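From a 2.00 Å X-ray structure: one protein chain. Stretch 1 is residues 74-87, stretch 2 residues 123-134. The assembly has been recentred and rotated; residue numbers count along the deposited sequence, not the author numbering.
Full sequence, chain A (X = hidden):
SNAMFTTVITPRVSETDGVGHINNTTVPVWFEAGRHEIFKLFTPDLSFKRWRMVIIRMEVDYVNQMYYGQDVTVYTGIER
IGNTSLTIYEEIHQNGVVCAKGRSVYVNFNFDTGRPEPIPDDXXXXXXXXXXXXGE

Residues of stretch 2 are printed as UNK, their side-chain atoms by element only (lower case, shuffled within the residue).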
# COMPACT_ATOMS: atom_id res chain seq x y z
N VAL A 74 -14.43 4.20 -11.09
CA VAL A 74 -13.76 3.24 -11.96
C VAL A 74 -14.80 2.58 -12.83
O VAL A 74 -15.81 2.06 -12.34
CB VAL A 74 -12.99 2.20 -11.11
CG1 VAL A 74 -12.07 1.32 -12.01
CG2 VAL A 74 -12.15 2.96 -10.03
N TYR A 75 -14.56 2.65 -14.14
CA TYR A 75 -15.35 1.93 -15.14
C TYR A 75 -14.50 0.81 -15.69
O TYR A 75 -13.38 1.03 -16.15
CB TYR A 75 -15.73 2.85 -16.28
CG TYR A 75 -16.56 4.03 -15.82
CD1 TYR A 75 -17.95 3.92 -15.73
CD2 TYR A 75 -15.96 5.24 -15.50
CE1 TYR A 75 -18.73 4.99 -15.33
CE2 TYR A 75 -16.74 6.32 -15.08
CZ TYR A 75 -18.11 6.19 -15.01
OH TYR A 75 -18.88 7.23 -14.60
N THR A 76 -15.06 -0.39 -15.69
CA THR A 76 -14.32 -1.59 -16.02
C THR A 76 -15.15 -2.41 -16.98
O THR A 76 -16.29 -2.74 -16.68
CB THR A 76 -13.97 -2.39 -14.75
OG1 THR A 76 -13.31 -1.53 -13.80
CG2 THR A 76 -13.04 -3.56 -15.12
N GLY A 77 -14.59 -2.69 -18.15
CA GLY A 77 -15.31 -3.43 -19.18
C GLY A 77 -14.40 -4.48 -19.78
O GLY A 77 -13.19 -4.51 -19.49
N ILE A 78 -14.98 -5.31 -20.64
CA ILE A 78 -14.26 -6.35 -21.33
C ILE A 78 -13.96 -5.90 -22.76
O ILE A 78 -14.89 -5.68 -23.53
CB ILE A 78 -15.07 -7.68 -21.33
CG1 ILE A 78 -15.40 -8.13 -19.89
CG2 ILE A 78 -14.36 -8.78 -22.16
CD1 ILE A 78 -14.15 -8.47 -19.07
N GLU A 79 -12.68 -5.76 -23.11
CA GLU A 79 -12.35 -5.41 -24.50
C GLU A 79 -12.21 -6.64 -25.42
O GLU A 79 -12.51 -6.58 -26.61
CB GLU A 79 -11.07 -4.58 -24.58
CG GLU A 79 -10.82 -4.04 -25.98
CD GLU A 79 -9.49 -3.32 -26.14
OE1 GLU A 79 -8.47 -3.78 -25.58
OE2 GLU A 79 -9.46 -2.29 -26.88
N ARG A 80 -11.73 -7.76 -24.87
CA ARG A 80 -11.66 -8.99 -25.63
C ARG A 80 -11.87 -10.17 -24.70
O ARG A 80 -11.30 -10.22 -23.62
CB ARG A 80 -10.31 -9.10 -26.36
CG ARG A 80 -10.23 -10.22 -27.38
CD ARG A 80 -8.77 -10.42 -27.72
NE ARG A 80 -8.62 -10.95 -29.07
CZ ARG A 80 -8.58 -12.25 -29.36
NH1 ARG A 80 -8.67 -13.14 -28.38
NH2 ARG A 80 -8.44 -12.64 -30.61
N ILE A 81 -12.71 -11.11 -25.11
CA ILE A 81 -12.80 -12.41 -24.43
C ILE A 81 -12.00 -13.39 -25.26
O ILE A 81 -12.38 -13.70 -26.38
CB ILE A 81 -14.27 -12.90 -24.29
CG1 ILE A 81 -15.15 -11.81 -23.66
CG2 ILE A 81 -14.32 -14.19 -23.44
CD1 ILE A 81 -16.68 -12.03 -23.71
N GLY A 82 -10.86 -13.84 -24.74
CA GLY A 82 -10.03 -14.77 -25.49
C GLY A 82 -10.42 -16.20 -25.18
O GLY A 82 -11.52 -16.47 -24.71
N ASN A 83 -9.52 -17.15 -25.42
CA ASN A 83 -9.80 -18.54 -25.11
C ASN A 83 -9.67 -18.80 -23.62
O ASN A 83 -10.62 -19.22 -22.98
CB ASN A 83 -8.91 -19.48 -25.93
CG ASN A 83 -9.32 -20.93 -25.81
OD1 ASN A 83 -10.50 -21.25 -25.77
ND2 ASN A 83 -8.33 -21.81 -25.75
N THR A 84 -8.47 -18.55 -23.07
CA THR A 84 -8.18 -18.78 -21.66
C THR A 84 -7.91 -17.44 -20.97
O THR A 84 -7.59 -17.41 -19.77
CB THR A 84 -6.92 -19.64 -21.48
OG1 THR A 84 -5.78 -18.89 -21.90
CG2 THR A 84 -7.01 -20.93 -22.27
N SER A 85 -8.00 -16.35 -21.74
CA SER A 85 -7.70 -15.02 -21.24
C SER A 85 -8.79 -14.02 -21.50
O SER A 85 -9.73 -14.29 -22.24
CB SER A 85 -6.36 -14.48 -21.81
OG SER A 85 -6.40 -14.44 -23.22
N LEU A 86 -8.69 -12.87 -20.85
CA LEU A 86 -9.57 -11.78 -21.20
C LEU A 86 -8.80 -10.49 -21.05
O LEU A 86 -7.87 -10.40 -20.26
CB LEU A 86 -10.87 -11.82 -20.36
CG LEU A 86 -11.02 -11.24 -18.96
CD1 LEU A 86 -12.28 -11.82 -18.29
CD2 LEU A 86 -9.83 -11.52 -18.11
N THR A 87 -9.13 -9.53 -21.90
CA THR A 87 -8.44 -8.25 -21.92
C THR A 87 -9.48 -7.26 -21.47
O THR A 87 -10.56 -7.10 -22.10
CB THR A 87 -7.94 -7.93 -23.32
OG1 THR A 87 -7.09 -9.01 -23.77
CG2 THR A 87 -7.18 -6.62 -23.34
N UNK A 123 -19.68 -18.52 -18.07
CA UNK A 123 -18.96 -17.27 -17.82
C UNK A 123 -18.90 -16.38 -19.06
O UNK A 123 -19.07 -15.16 -18.95
c UNK A 123 -17.45 -18.56 -16.22
c UNK A 123 -17.37 -17.96 -14.89
c UNK A 123 -17.49 -17.54 -17.36
c UNK A 123 -16.79 -16.25 -17.00
N UNK A 124 -18.64 -16.98 -20.22
CA UNK A 124 -18.53 -16.24 -21.49
C UNK A 124 -19.79 -15.43 -21.76
O UNK A 124 -19.74 -14.26 -22.10
n UNK A 124 -15.45 -19.38 -23.81
n UNK A 124 -14.07 -17.65 -24.53
c UNK A 124 -14.23 -18.89 -24.05
c UNK A 124 -18.29 -17.19 -22.66
c UNK A 124 -16.68 -18.63 -23.98
c UNK A 124 -16.90 -17.77 -22.72
n UNK A 124 -13.18 -19.66 -23.82
N UNK A 125 -20.93 -16.10 -21.61
CA UNK A 125 -22.24 -15.46 -21.73
C UNK A 125 -22.34 -14.24 -20.81
O UNK A 125 -22.74 -13.15 -21.24
c UNK A 125 -23.38 -16.42 -21.40
c UNK A 125 -23.16 -17.75 -22.11
c UNK A 125 -24.73 -15.80 -21.78
N UNK A 126 -21.97 -14.43 -19.54
CA UNK A 126 -21.99 -13.34 -18.55
C UNK A 126 -21.06 -12.18 -18.92
O UNK A 126 -21.44 -11.00 -18.83
c UNK A 126 -23.89 -15.72 -14.75
c UNK A 126 -22.51 -15.28 -15.23
n UNK A 126 -24.94 -14.67 -15.04
c UNK A 126 -22.57 -15.01 -16.71
c UNK A 126 -21.63 -13.89 -17.16
N UNK A 127 -19.86 -12.52 -19.38
CA UNK A 127 -18.86 -11.54 -19.81
C UNK A 127 -19.29 -10.76 -21.05
O UNK A 127 -19.04 -9.56 -21.13
c UNK A 127 -17.52 -12.24 -20.06
c UNK A 127 -16.78 -12.86 -18.88
c UNK A 127 -16.22 -11.78 -17.96
c UNK A 127 -15.68 -13.81 -19.37
N UNK A 128 -19.94 -11.43 -22.01
CA UNK A 128 -20.38 -10.81 -23.27
C UNK A 128 -21.29 -9.61 -23.03
O UNK A 128 -21.40 -8.70 -23.85
n UNK A 128 -22.08 -16.61 -25.80
n UNK A 128 -19.93 -17.34 -26.17
c UNK A 128 -20.27 -12.74 -25.05
c UNK A 128 -21.12 -11.81 -24.18
c UNK A 128 -20.79 -16.34 -25.94
c UNK A 128 -21.14 -13.90 -25.61
n UNK A 128 -20.33 -15.10 -25.86
N UNK A 129 -21.97 -9.62 -21.89
CA UNK A 129 -22.90 -8.55 -21.58
C UNK A 129 -22.23 -7.45 -20.77
O UNK A 129 -22.90 -6.56 -20.25
o UNK A 129 -25.72 -8.84 -24.13
c UNK A 129 -25.48 -9.07 -21.76
c UNK A 129 -24.17 -9.10 -20.89
o UNK A 129 -24.84 -10.72 -23.40
c UNK A 129 -25.32 -9.58 -23.19
N UNK A 130 -20.90 -7.50 -20.66
CA UNK A 130 -20.13 -6.38 -20.11
C UNK A 130 -18.99 -5.96 -21.05
O UNK A 130 -17.94 -5.52 -20.61
c UNK A 130 -20.99 -8.22 -17.12
n UNK A 130 -22.08 -7.98 -16.30
c UNK A 130 -20.68 -7.05 -17.72
c UNK A 130 -22.41 -6.71 -16.40
c UNK A 130 -19.60 -6.70 -18.70
n UNK A 130 -21.58 -6.12 -17.24
N UNK A 131 -19.22 -6.09 -22.36
CA UNK A 131 -18.20 -5.73 -23.34
C UNK A 131 -18.14 -4.20 -23.52
O UNK A 131 -19.18 -3.53 -23.63
c UNK A 131 -17.47 -5.96 -25.76
c UNK A 131 -18.42 -6.47 -24.68
c UNK A 131 -18.22 -7.95 -24.47
N UNK A 132 -16.92 -3.67 -23.53
CA UNK A 132 -16.67 -2.24 -23.70
C UNK A 132 -15.43 -2.07 -24.57
O UNK A 132 -14.30 -2.44 -24.16
c UNK A 132 -16.22 -0.06 -22.37
c UNK A 132 -14.48 1.43 -19.32
c UNK A 132 -15.60 2.07 -21.76
n UNK A 132 -16.20 2.12 -23.00
c UNK A 132 -15.05 3.11 -20.99
c UNK A 132 -15.60 0.72 -21.33
c UNK A 132 -14.49 2.77 -19.78
c UNK A 132 -16.47 -1.56 -22.34
c UNK A 132 -16.59 0.84 -23.35
c UNK A 132 -15.03 0.41 -20.09
N UNK A 133 -15.66 -1.52 -25.76
CA UNK A 133 -14.61 -1.34 -26.76
C UNK A 133 -14.61 0.11 -27.25
O UNK A 133 -15.45 0.50 -28.06
c UNK A 133 -14.51 -3.77 -27.48
n UNK A 133 -14.63 -6.04 -28.27
o UNK A 133 -16.10 -4.54 -29.10
c UNK A 133 -14.80 -2.34 -27.91
c UNK A 133 -15.14 -4.82 -28.36
N UNK A 134 -13.65 0.92 -26.74
CA UNK A 134 -13.72 2.37 -26.90
C UNK A 134 -13.24 2.87 -28.27
O UNK A 134 -13.72 3.91 -28.75
c UNK A 134 -11.76 1.79 -25.64
c UNK A 134 -12.80 2.88 -25.78
c UNK A 134 -12.45 0.49 -25.99

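Position 123 has four side-chain carbons, forked at the first, with one arm two carbons long: isoleucine. Ile123 is buried but lies beyond reach of stretch 1. Position 124 carries three carbons, a nitrogen, then a carbon bearing two more nitrogens, so it is arginine. Its guanidinium meets the turn after Ile81 edge-on: NH1 of Arg124 donates to O of Gly82 at 2.8 Å, and NH2 of Arg124 to O of Asn83 at 2.7 Å. A planar group with several N-H donors suits two neighbouring carbonyls.

Position 125 shows one carbon carrying two others, a valine pointing away. At 126, four carbons in a row end in nitrogen, which defines lysine; Lys126 is exposed and touches nothing here. Position 127 has four carbons forked at the second and is leucine. Directed toward the strands, Leu127 places CD2 4.1 Å from CD1 of Ile78 and 4.0 Å from CD1 of Leu86, while its CB lies 3.8 Å from CD1 of Ile81; a buried, wholly apolar side chain fits this pocket.

Position 128 repeats the pattern of 124 and is a second arginine. Its CB points away, and only the aliphatic part comes close, CG of Arg128 lying 3.9 Å from CD1 of Ile81. Position 129, three carbons with two oxygens on the third, is glutamate, exposed and free of stretch 1. At 130, one carbon leads to a five-membered ring of three carbons and two nitrogens: histidine. The ring leads away, but the backbone O of His130 accepts from N of Ile78 at 3.0 Å.

Position 131, one carbon bearing two, is valine; CG2 of Val131 lies 4.4 Å from CD1 of Ile81. Position 132 has fused five- and six-membered rings holding eight carbons and one nitrogen, hence tryptophan. Its N donates to O of Ile78 at 2.9 Å, and CZ3 of Trp132 packs 3.6 Å from CB of Tyr75. Gly77 leaves room here: a CB on it would fall 2.4 Å from CB of Trp132.

Position 133 has three carbons, the third carrying one oxygen and one nitrogen: glutamine. Its amide supplies a donor, NE2 of Gln133 reaching O of Glu79 at 2.7 Å in nearly linear geometry. Position 134, three carbons closing onto the backbone nitrogen, is proline, whose CD lies 4.2 Å from OE2 of Glu79.

The contact thus combines a single beta bridge between Ile78 and Val131, an apolar cluster around Leu127, and side-chain amide and guanidinium groups that satisfy backbone carbonyls at Glu79, Gly82 and Asn83.

Stretch 2, residues 123-134: IRVKLREHVWQP
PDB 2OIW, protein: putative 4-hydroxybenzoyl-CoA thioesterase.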